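KLLA0E08119p (Kluyveromyces lactis, PDB 3VA7) is the urea carboxylase part of an enzyme that probably carboxylates urea, using ATP, hydrogencarbonate and biotin, and then hydrolyses the urea-1-carboxylate. Local coordinates at residues 723-735 against 882-894. Numbering follows the deposited sequence.
Sequences PSNAHDYVYSLGA and EMSQGVRSVLIEF. With BTI (5-(hexahydro-2-oxo-1H-thieno[3,4-D]imidazol-6-yl)pentanal), chain B.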
ATOM      1  N   PRO A 723     -25.008   0.879 -26.244  1.00 35.70           N
ATOM      2  CA  PRO A 723     -26.025   1.736 -25.685  1.00 35.59           C
ATOM      3  C   PRO A 723     -26.014   1.868 -24.189  1.00 35.48           C
ATOM      4  O   PRO A 723     -26.697   2.761 -23.720  1.00 37.73           O
ATOM      5  CB  PRO A 723     -27.330   1.076 -26.124  1.00 35.86           C
ATOM      6  CG  PRO A 723     -26.955   0.270 -27.289  1.00 36.05           C
ATOM      7  CD  PRO A 723     -25.612  -0.245 -26.969  1.00 35.41           C
ATOM      8  N   SER A 724     -25.278   1.037 -23.439  1.00 34.55           N
ATOM      9  CA  SER A 724     -25.109   1.222 -21.961  1.00 33.44           C
ATOM     10  C   SER A 724     -24.065   2.270 -21.601  1.00 33.22           C
ATOM     11  O   SER A 724     -23.934   2.631 -20.414  1.00 34.20           O
ATOM     12  CB  SER A 724     -24.642  -0.053 -21.266  1.00 33.44           C
ATOM     13  OG  SER A 724     -23.269  -0.291 -21.541  1.00 32.00           O
ATOM     14  N   ASN A 725     -23.274   2.683 -22.595  1.00 31.66           N
ATOM     15  CA  ASN A 725     -22.193   3.648 -22.411  1.00 29.83           C
ATOM     16  C   ASN A 725     -22.775   5.038 -22.142  1.00 29.30           C
ATOM     17  O   ASN A 725     -23.705   5.466 -22.818  1.00 28.93           O
ATOM     18  CB  ASN A 725     -21.305   3.687 -23.669  1.00 29.24           C
ATOM     19  CG  ASN A 725     -20.482   2.418 -23.876  1.00 31.09           C
ATOM     20  OD1 ASN A 725     -20.768   1.335 -23.323  1.00 35.06           O
ATOM     21  ND2 ASN A 725     -19.449   2.542 -24.693  1.00 30.34           N
ATOM     22  N   ALA A 726     -22.164   5.760 -21.203  1.00 28.86           N
ATOM     23  CA  ALA A 726     -22.718   6.970 -20.636  1.00 28.14           C
ATOM     24  C   ALA A 726     -21.590   7.928 -20.455  1.00 27.92           C
ATOM     25  O   ALA A 726     -20.452   7.509 -20.199  1.00 26.81           O
ATOM     26  CB  ALA A 726     -23.354   6.657 -19.265  1.00 27.58           C
ATOM     27  N   HIS A 727     -21.884   9.225 -20.590  1.00 27.43           N
ATOM     28  CA  HIS A 727     -20.882  10.213 -20.226  1.00 26.63           C
ATOM     29  C   HIS A 727     -20.528   9.986 -18.746  1.00 26.57           C
ATOM     30  O   HIS A 727     -21.363  10.056 -17.844  1.00 26.04           O
ATOM     31  CB  HIS A 727     -21.362  11.631 -20.510  1.00 26.11           C
ATOM     32  CG  HIS A 727     -21.484  11.944 -21.971  1.00 27.97           C
ATOM     33  ND1 HIS A 727     -20.443  12.472 -22.715  1.00 25.48           N
ATOM     34  CD2 HIS A 727     -22.524  11.796 -22.829  1.00 27.66           C
ATOM     35  CE1 HIS A 727     -20.855  12.663 -23.953  1.00 25.07           C
ATOM     36  NE2 HIS A 727     -22.105  12.248 -24.054  1.00 26.45           N
ATOM     37  N   ASP A 728     -19.277   9.662 -18.519  1.00 26.74           N
ATOM     38  CA  ASP A 728     -18.808   9.214 -17.205  1.00 26.69           C
ATOM     39  C   ASP A 728     -19.309  10.140 -16.094  1.00 26.68           C
ATOM     40  O   ASP A 728     -19.275  11.385 -16.250  1.00 26.15           O
ATOM     41  CB  ASP A 728     -17.271   9.032 -17.217  1.00 26.23           C
ATOM     42  CG  ASP A 728     -16.796   8.078 -18.337  1.00 26.96           C
ATOM     43  OD1 ASP A 728     -15.924   7.228 -18.058  1.00 24.99           O
ATOM     44  OD2 ASP A 728     -17.331   8.154 -19.492  1.00 27.33           O
ATOM     45  N   TYR A 729     -19.825   9.503 -15.024  1.00 25.83           N
ATOM     46  CA  TYR A 729     -20.543  10.138 -13.905  1.00 25.46           C
ATOM     47  C   TYR A 729     -20.227   9.226 -12.759  1.00 24.87           C
ATOM     48  O   TYR A 729     -19.771   8.106 -12.994  1.00 25.78           O
ATOM     49  CB  TYR A 729     -22.088  10.213 -14.150  1.00 25.58           C
ATOM     50  CG  TYR A 729     -22.717   8.843 -14.194  1.00 26.20           C
ATOM     51  CD1 TYR A 729     -22.779   8.139 -15.369  1.00 27.19           C
ATOM     52  CD2 TYR A 729     -23.184   8.237 -13.038  1.00 26.10           C
ATOM     53  CE1 TYR A 729     -23.330   6.861 -15.421  1.00 28.47           C
ATOM     54  CE2 TYR A 729     -23.750   6.983 -13.060  1.00 27.11           C
ATOM     55  CZ  TYR A 729     -23.804   6.268 -14.257  1.00 29.22           C
ATOM     56  OH  TYR A 729     -24.328   4.973 -14.286  1.00 28.47           O
ATOM     57  N   VAL A 730     -20.462   9.674 -11.535  1.00 24.15           N
ATOM     58  CA  VAL A 730     -19.979   8.949 -10.348  1.00 24.04           C
ATOM     59  C   VAL A 730     -21.068   8.049  -9.849  1.00 24.38           C
ATOM     60  O   VAL A 730     -22.259   8.402  -9.867  1.00 26.29           O
ATOM     61  CB  VAL A 730     -19.483   9.849  -9.253  1.00 23.78           C
ATOM     62  CG1 VAL A 730     -18.867   9.024  -8.121  1.00 24.95           C
ATOM     63  CG2 VAL A 730     -18.433  10.846  -9.835  1.00 24.28           C
ATOM     64  N   TYR A 731     -20.687   6.852  -9.482  1.00 23.10           N
ATOM     65  CA  TYR A 731     -21.668   5.836  -9.228  1.00 22.64           C
ATOM     66  C   TYR A 731     -21.962   5.836  -7.750  1.00 21.89           C
ATOM     67  O   TYR A 731     -21.168   6.324  -6.936  1.00 21.39           O
ATOM     68  CB  TYR A 731     -21.086   4.457  -9.507  1.00 22.36           C
ATOM     69  CG  TYR A 731     -20.764   4.121 -10.912  1.00 22.55           C
ATOM     70  CD1 TYR A 731     -21.389   4.750 -11.975  1.00 23.97           C
ATOM     71  CD2 TYR A 731     -19.858   3.098 -11.186  1.00 21.85           C
ATOM     72  CE1 TYR A 731     -21.080   4.376 -13.333  1.00 24.31           C
ATOM     73  CE2 TYR A 731     -19.548   2.717 -12.482  1.00 24.01           C
ATOM     74  CZ  TYR A 731     -20.152   3.331 -13.555  1.00 26.87           C
ATOM     75  OH  TYR A 731     -19.828   2.894 -14.841  1.00 30.38           O
ATOM     76  N   SER A 732     -23.034   5.159  -7.400  1.00 21.67           N
ATOM     77  CA  SER A 732     -23.370   4.970  -5.989  1.00 22.01           C
ATOM     78  C   SER A 732     -22.904   3.628  -5.465  1.00 20.51           C
ATOM     79  O   SER A 732     -23.061   2.612  -6.138  1.00 19.50           O
ATOM     80  CB  SER A 732     -24.894   5.041  -5.838  1.00 22.85           C
ATOM     81  OG  SER A 732     -25.348   6.356  -6.117  1.00 25.40           O
ATOM     82  N   LEU A 733     -22.354   3.612  -4.260  1.00 20.48           N
ATOM     83  CA  LEU A 733     -22.212   2.354  -3.545  1.00 20.70           C
ATOM     84  C   LEU A 733     -23.522   1.552  -3.661  1.00 21.21           C
ATOM     85  O   LEU A 733     -24.652   2.057  -3.360  1.00 20.51           O
ATOM     86  CB  LEU A 733     -21.903   2.631  -2.111  1.00 20.79           C
ATOM     87  CG  LEU A 733     -20.488   2.423  -1.614  1.00 24.27           C
ATOM     88  CD1 LEU A 733     -19.503   1.812  -2.660  1.00 23.87           C
ATOM     89  CD2 LEU A 733     -19.952   3.737  -0.983  1.00 21.68           C
ATOM     90  N   GLY A 734     -23.388   0.333  -4.178  1.00 20.60           N
ATOM     91  CA  GLY A 734     -24.496  -0.563  -4.265  1.00 20.74           C
ATOM     92  C   GLY A 734     -25.118  -0.518  -5.642  1.00 22.14           C
ATOM     93  O   GLY A 734     -26.048  -1.292  -5.923  1.00 22.00           O
ATOM     94  N   ALA A 735     -24.645   0.374  -6.514  1.00 23.16           N
ATOM     95  CA  ALA A 735     -25.300   0.548  -7.819  1.00 24.10           C
ATOM     96  C   ALA A 735     -25.205  -0.735  -8.644  1.00 25.66           C
ATOM     97  O   ALA A 735     -24.244  -1.560  -8.508  1.00 26.22           O
ATOM     98  CB  ALA A 735     -24.670   1.697  -8.588  1.00 24.21           C
ATOM     99  N   GLU A 882     -20.789  14.666   0.643  1.00 25.44           N
ATOM    100  CA  GLU A 882     -19.725  14.711  -0.349  1.00 25.30           C
ATOM    101  C   GLU A 882     -20.337  14.915  -1.747  1.00 25.02           C
ATOM    102  O   GLU A 882     -21.349  14.317  -2.095  1.00 24.76           O
ATOM    103  CB  GLU A 882     -18.857  13.449  -0.266  1.00 24.38           C
ATOM    104  CG  GLU A 882     -17.867  13.363  -1.371  1.00 27.02           C
ATOM    105  CD  GLU A 882     -16.815  12.257  -1.226  1.00 27.67           C
ATOM    106  OE1 GLU A 882     -15.700  12.484  -1.719  1.00 27.36           O
ATOM    107  OE2 GLU A 882     -17.102  11.173  -0.688  1.00 27.61           O
ATOM    108  N   MET A 883     -19.761  15.829  -2.513  1.00 25.34           N
ATOM    109  CA  MET A 883     -20.222  16.050  -3.876  1.00 25.33           C
ATOM    110  C   MET A 883     -19.117  15.608  -4.800  1.00 24.45           C
ATOM    111  O   MET A 883     -17.967  16.092  -4.685  1.00 24.06           O
ATOM    112  CB  MET A 883     -20.578  17.520  -4.093  1.00 24.79           C
ATOM    113  CG  MET A 883     -21.485  17.993  -3.035  1.00 28.96           C
ATOM    114  SD  MET A 883     -21.713  19.769  -2.877  1.00 36.34           S
ATOM    115  CE  MET A 883     -22.773  19.970  -4.273  1.00 29.81           C
ATOM    116  N   SER A 884     -19.474  14.714  -5.716  1.00 23.81           N
ATOM    117  CA  SER A 884     -18.508  14.067  -6.597  1.00 23.42           C
ATOM    118  C   SER A 884     -18.638  14.434  -8.069  1.00 23.45           C
ATOM    119  O   SER A 884     -19.595  14.028  -8.690  1.00 22.36           O
ATOM    120  CB  SER A 884     -18.674  12.576  -6.416  1.00 23.18           C
ATOM    121  OG  SER A 884     -18.232  12.284  -5.122  1.00 23.24           O
ATOM    122  N   GLN A 885     -17.681  15.198  -8.613  1.00 24.86           N
ATOM    123  CA  GLN A 885     -17.695  15.620 -10.044  1.00 26.23           C
ATOM    124  C   GLN A 885     -17.531  14.514 -11.108  1.00 26.28           C
ATOM    125  O   GLN A 885     -16.540  13.738 -11.078  1.00 24.99           O
ATOM    126  CB  GLN A 885     -16.594  16.637 -10.324  1.00 26.61           C
ATOM    127  CG  GLN A 885     -17.145  17.909 -10.643  1.00 30.51           C
ATOM    128  CD  GLN A 885     -16.276  18.837 -11.449  1.00 36.40           C
ATOM    129  OE1 GLN A 885     -16.529  19.051 -12.640  1.00 37.94           O
ATOM    130  NE2 GLN A 885     -15.331  19.499 -10.775  1.00 35.30           N
ATOM    131  N   GLY A 886     -18.483  14.485 -12.048  1.00 25.35           N
ATOM    132  CA  GLY A 886     -18.327  13.729 -13.273  1.00 25.78           C
ATOM    133  C   GLY A 886     -18.319  14.640 -14.504  1.00 26.14           C
ATOM    134  O   GLY A 886     -18.194  15.851 -14.393  1.00 26.82           O
ATOM    135  N   VAL A 887     -18.515  14.073 -15.682  1.00 26.11           N
ATOM    136  CA  VAL A 887     -18.324  14.833 -16.895  1.00 26.17           C
ATOM    137  C   VAL A 887     -19.384  15.912 -17.084  1.00 26.62           C
ATOM    138  O   VAL A 887     -19.059  17.042 -17.467  1.00 26.63           O
ATOM    139  CB  VAL A 887     -18.248  13.908 -18.118  1.00 26.40           C
ATOM    140  CG1 VAL A 887     -18.508  14.711 -19.425  1.00 24.59           C
ATOM    141  CG2 VAL A 887     -16.881  13.145 -18.096  1.00 24.94           C
ATOM    142  N   ARG A 888     -20.631  15.580 -16.794  1.00 26.11           N
ATOM    143  CA  ARG A 888     -21.711  16.533 -16.970  1.00 26.79           C
ATOM    144  C   ARG A 888     -22.723  16.409 -15.784  1.00 26.50           C
ATOM    145  O   ARG A 888     -23.896  16.754 -15.896  1.00 25.63           O
ATOM    146  CB  ARG A 888     -22.403  16.230 -18.303  1.00 27.28           C
ATOM    147  CG  ARG A 888     -23.026  14.862 -18.321  1.00 28.53           C
ATOM    148  CD  ARG A 888     -23.738  14.650 -19.599  1.00 32.76           C
ATOM    149  NE  ARG A 888     -25.178  14.895 -19.525  1.00 33.75           N
ATOM    150  CZ  ARG A 888     -26.088  13.983 -19.219  1.00 33.93           C
ATOM    151  NH1 ARG A 888     -25.750  12.756 -18.904  1.00 31.25           N
ATOM    152  NH2 ARG A 888     -27.364  14.320 -19.225  1.00 39.25           N
ATOM    153  N   SER A 889     -22.240  15.898 -14.660  1.00 26.22           N
ATOM    154  CA  SER A 889     -23.078  15.551 -13.556  1.00 26.07           C
ATOM    155  C   SER A 889     -22.284  15.712 -12.267  1.00 25.54           C
ATOM    156  O   SER A 889     -21.055  15.955 -12.286  1.00 25.55           O
ATOM    157  CB  SER A 889     -23.525  14.111 -13.705  1.00 26.12           C
ATOM    158  OG  SER A 889     -22.399  13.319 -13.329  1.00 29.52           O
ATOM    159  N   VAL A 890     -22.980  15.583 -11.138  1.00 24.25           N
ATOM    160  CA  VAL A 890     -22.292  15.561  -9.849  1.00 23.43           C
ATOM    161  C   VAL A 890     -23.138  14.736  -8.960  1.00 23.65           C
ATOM    162  O   VAL A 890     -24.383  14.780  -9.008  1.00 23.74           O
ATOM    163  CB  VAL A 890     -22.074  17.008  -9.205  1.00 24.44           C
ATOM    164  CG1 VAL A 890     -23.414  17.839  -9.208  1.00 24.40           C
ATOM    165  CG2 VAL A 890     -21.470  16.925  -7.770  1.00 21.06           C
ATOM    166  N   LEU A 891     -22.494  13.941  -8.144  1.00 24.24           N
ATOM    167  CA  LEU A 891     -23.285  13.086  -7.305  1.00 24.82           C
ATOM    168  C   LEU A 891     -23.214  13.663  -5.897  1.00 25.14           C
ATOM    169  O   LEU A 891     -22.138  13.994  -5.411  1.00 25.60           O
ATOM    170  CB  LEU A 891     -22.759  11.662  -7.390  1.00 24.75           C
ATOM    171  CG  LEU A 891     -23.439  10.684  -6.466  1.00 23.69           C
ATOM    172  CD1 LEU A 891     -24.813  10.304  -7.015  1.00 20.97           C
ATOM    173  CD2 LEU A 891     -22.542   9.501  -6.239  1.00 17.69           C
ATOM    174  N   ILE A 892     -24.371  13.785  -5.269  1.00 24.69           N
ATOM    175  CA  ILE A 892     -24.476  14.404  -3.992  1.00 24.75           C
ATOM    176  C   ILE A 892     -24.875  13.388  -2.952  1.00 25.11           C
ATOM    177  O   ILE A 892     -25.977  12.801  -3.042  1.00 24.64           O
ATOM    178  CB  ILE A 892     -25.540  15.479  -4.081  1.00 25.22           C
ATOM    179  CG1 ILE A 892     -24.943  16.663  -4.809  1.00 24.29           C
ATOM    180  CG2 ILE A 892     -25.955  15.948  -2.685  1.00 24.50           C
ATOM    181  CD1 ILE A 892     -25.807  17.232  -5.717  1.00 22.77           C
ATOM    182  N   GLU A 893     -23.985  13.165  -1.984  1.00 25.61           N
ATOM    183  CA  GLU A 893     -24.258  12.188  -0.946  1.00 27.22           C
ATOM    184  C   GLU A 893     -24.788  12.909   0.246  1.00 28.98           C
ATOM    185  O   GLU A 893     -24.221  13.965   0.654  1.00 30.16           O
ATOM    186  CB  GLU A 893     -23.033  11.353  -0.539  1.00 27.42           C
ATOM    187  CG  GLU A 893     -23.378  10.167   0.390  1.00 25.67           C
ATOM    188  CD  GLU A 893     -22.151   9.414   0.966  1.00 27.61           C
ATOM    189  OE1 GLU A 893     -21.021   9.630   0.513  1.00 27.17           O
ATOM    190  OE2 GLU A 893     -22.310   8.605   1.915  1.00 28.03           O
ATOM    191  N   PHE A 894     -25.864  12.365   0.822  1.00 29.27           N
ATOM    192  CA  PHE A 894     -26.393  12.970   2.038  1.00 29.61           C
ATOM    193  C   PHE A 894     -26.558  12.028   3.214  1.00 30.48           C
ATOM    194  O   PHE A 894     -26.549  10.785   3.101  1.00 30.60           O
ATOM    195  CB  PHE A 894     -27.694  13.737   1.773  1.00 29.01           C
ATOM    196  CG  PHE A 894     -28.822  12.888   1.146  1.00 27.19           C
ATOM    197  CD1 PHE A 894     -29.953  12.528   1.908  1.00 24.02           C
ATOM    198  CD2 PHE A 894     -28.760  12.486  -0.213  1.00 23.80           C
ATOM    199  CE1 PHE A 894     -30.998  11.774   1.337  1.00 25.55           C
ATOM    200  CE2 PHE A 894     -29.787  11.713  -0.811  1.00 20.79           C
ATOM    201  CZ  PHE A 894     -30.907  11.351  -0.031  1.00 25.30           C
TER
HETATM  202  C11 BTI B1901     -15.668  -6.740 -11.091  1.00 25.60           C
HETATM  203  O11 BTI B1901     -15.234  -7.001 -12.255  1.00 24.16           O
HETATM  204  C10 BTI B1901     -16.291  -5.380 -10.654  1.00 21.46           C
HETATM  205  C9  BTI B1901     -16.220  -4.367 -11.796  1.00 18.39           C
HETATM  206  C8  BTI B1901     -17.061  -3.110 -11.627  1.00 21.52           C
HETATM  207  C7  BTI B1901     -17.383  -2.356 -12.934  1.00 20.98           C
HETATM  208  C2  BTI B1901     -16.193  -2.080 -13.829  1.00 22.09           C
HETATM  209  S1  BTI B1901     -14.945  -1.107 -13.039  1.00 26.18           S
HETATM  210  C6  BTI B1901     -14.279  -0.503 -14.549  1.00 24.36           C
HETATM  211  C5  BTI B1901     -15.373  -0.539 -15.594  1.00 25.05           C
HETATM  212  N3  BTI B1901     -15.827   0.827 -15.607  1.00 23.28           N
HETATM  213  C3  BTI B1901     -17.023   0.931 -15.091  1.00 25.41           C
HETATM  214  O3  BTI B1901     -17.691   2.065 -15.031  1.00 28.17           O
HETATM  215  N2  BTI B1901     -17.494  -0.230 -14.687  1.00 26.61           N
HETATM  216  C4  BTI B1901     -16.594  -1.310 -15.075  1.00 25.69           C
HETATM  217  O   HOH W   1     -23.297  11.669 -17.496  1.00 20.12           O
HETATM  218  O   HOH W   2     -21.358  12.875 -15.944  1.00 16.47           O
HETATM  219  O   HOH W   3     -20.985  12.586 -11.245  1.00 22.28           O
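His-727 brings its CB to 3.9 Å from CD of Arg-888, while its ND1 turns to Tyr-1031 OH. A water joins the carbonyl O of His-727 to Arg-888 NH1, and Arg-888 NE is hydrogen-bonded to Tyr-852 O. Next comes the one direct hydrogen bond between the segments: Val-887 N gives its hydrogen to Asp-728 O at 2.9 Å, nearly straight at 167° but tilted from the carbonyl plane. A second water also donates to Asp-728 O and accepts from Arg-888 N, so two donors grip this carbonyl; the Asp-728 carboxylate instead meets Lys-1012 and Tyr-1044 of the urea pocket, about 5 Å from bound urea. Tyr-729 CA lies 4.3 Å from Gly-886 CA, and its CB 3.2 Å from Ser-889 OG. A third water takes the N-H of Val-730 and donates to Ser-884 O; Ser-889 OG is hydrogen-bonded to both this water and the second. With CG1 anti to the backbone N (chi1 -174°), Val-730 straddles Ser-884 CB. Cutting Val-730 back to an alanine is likely to leave a gap beside Ser-884 and Leu-891 CD2 without its CG1 neighbour. Leu-891 CD2 continues to Tyr-731 O, at 3.5 Å; the Tyr-731 ring meets biotin O3 edge-on, its OH bonded to Phe-756 N. Turn and strands of the 880-885/889-894 beta hairpin thus join subdomains A and B to C and D behind the carboxyltransferase biotin pocket.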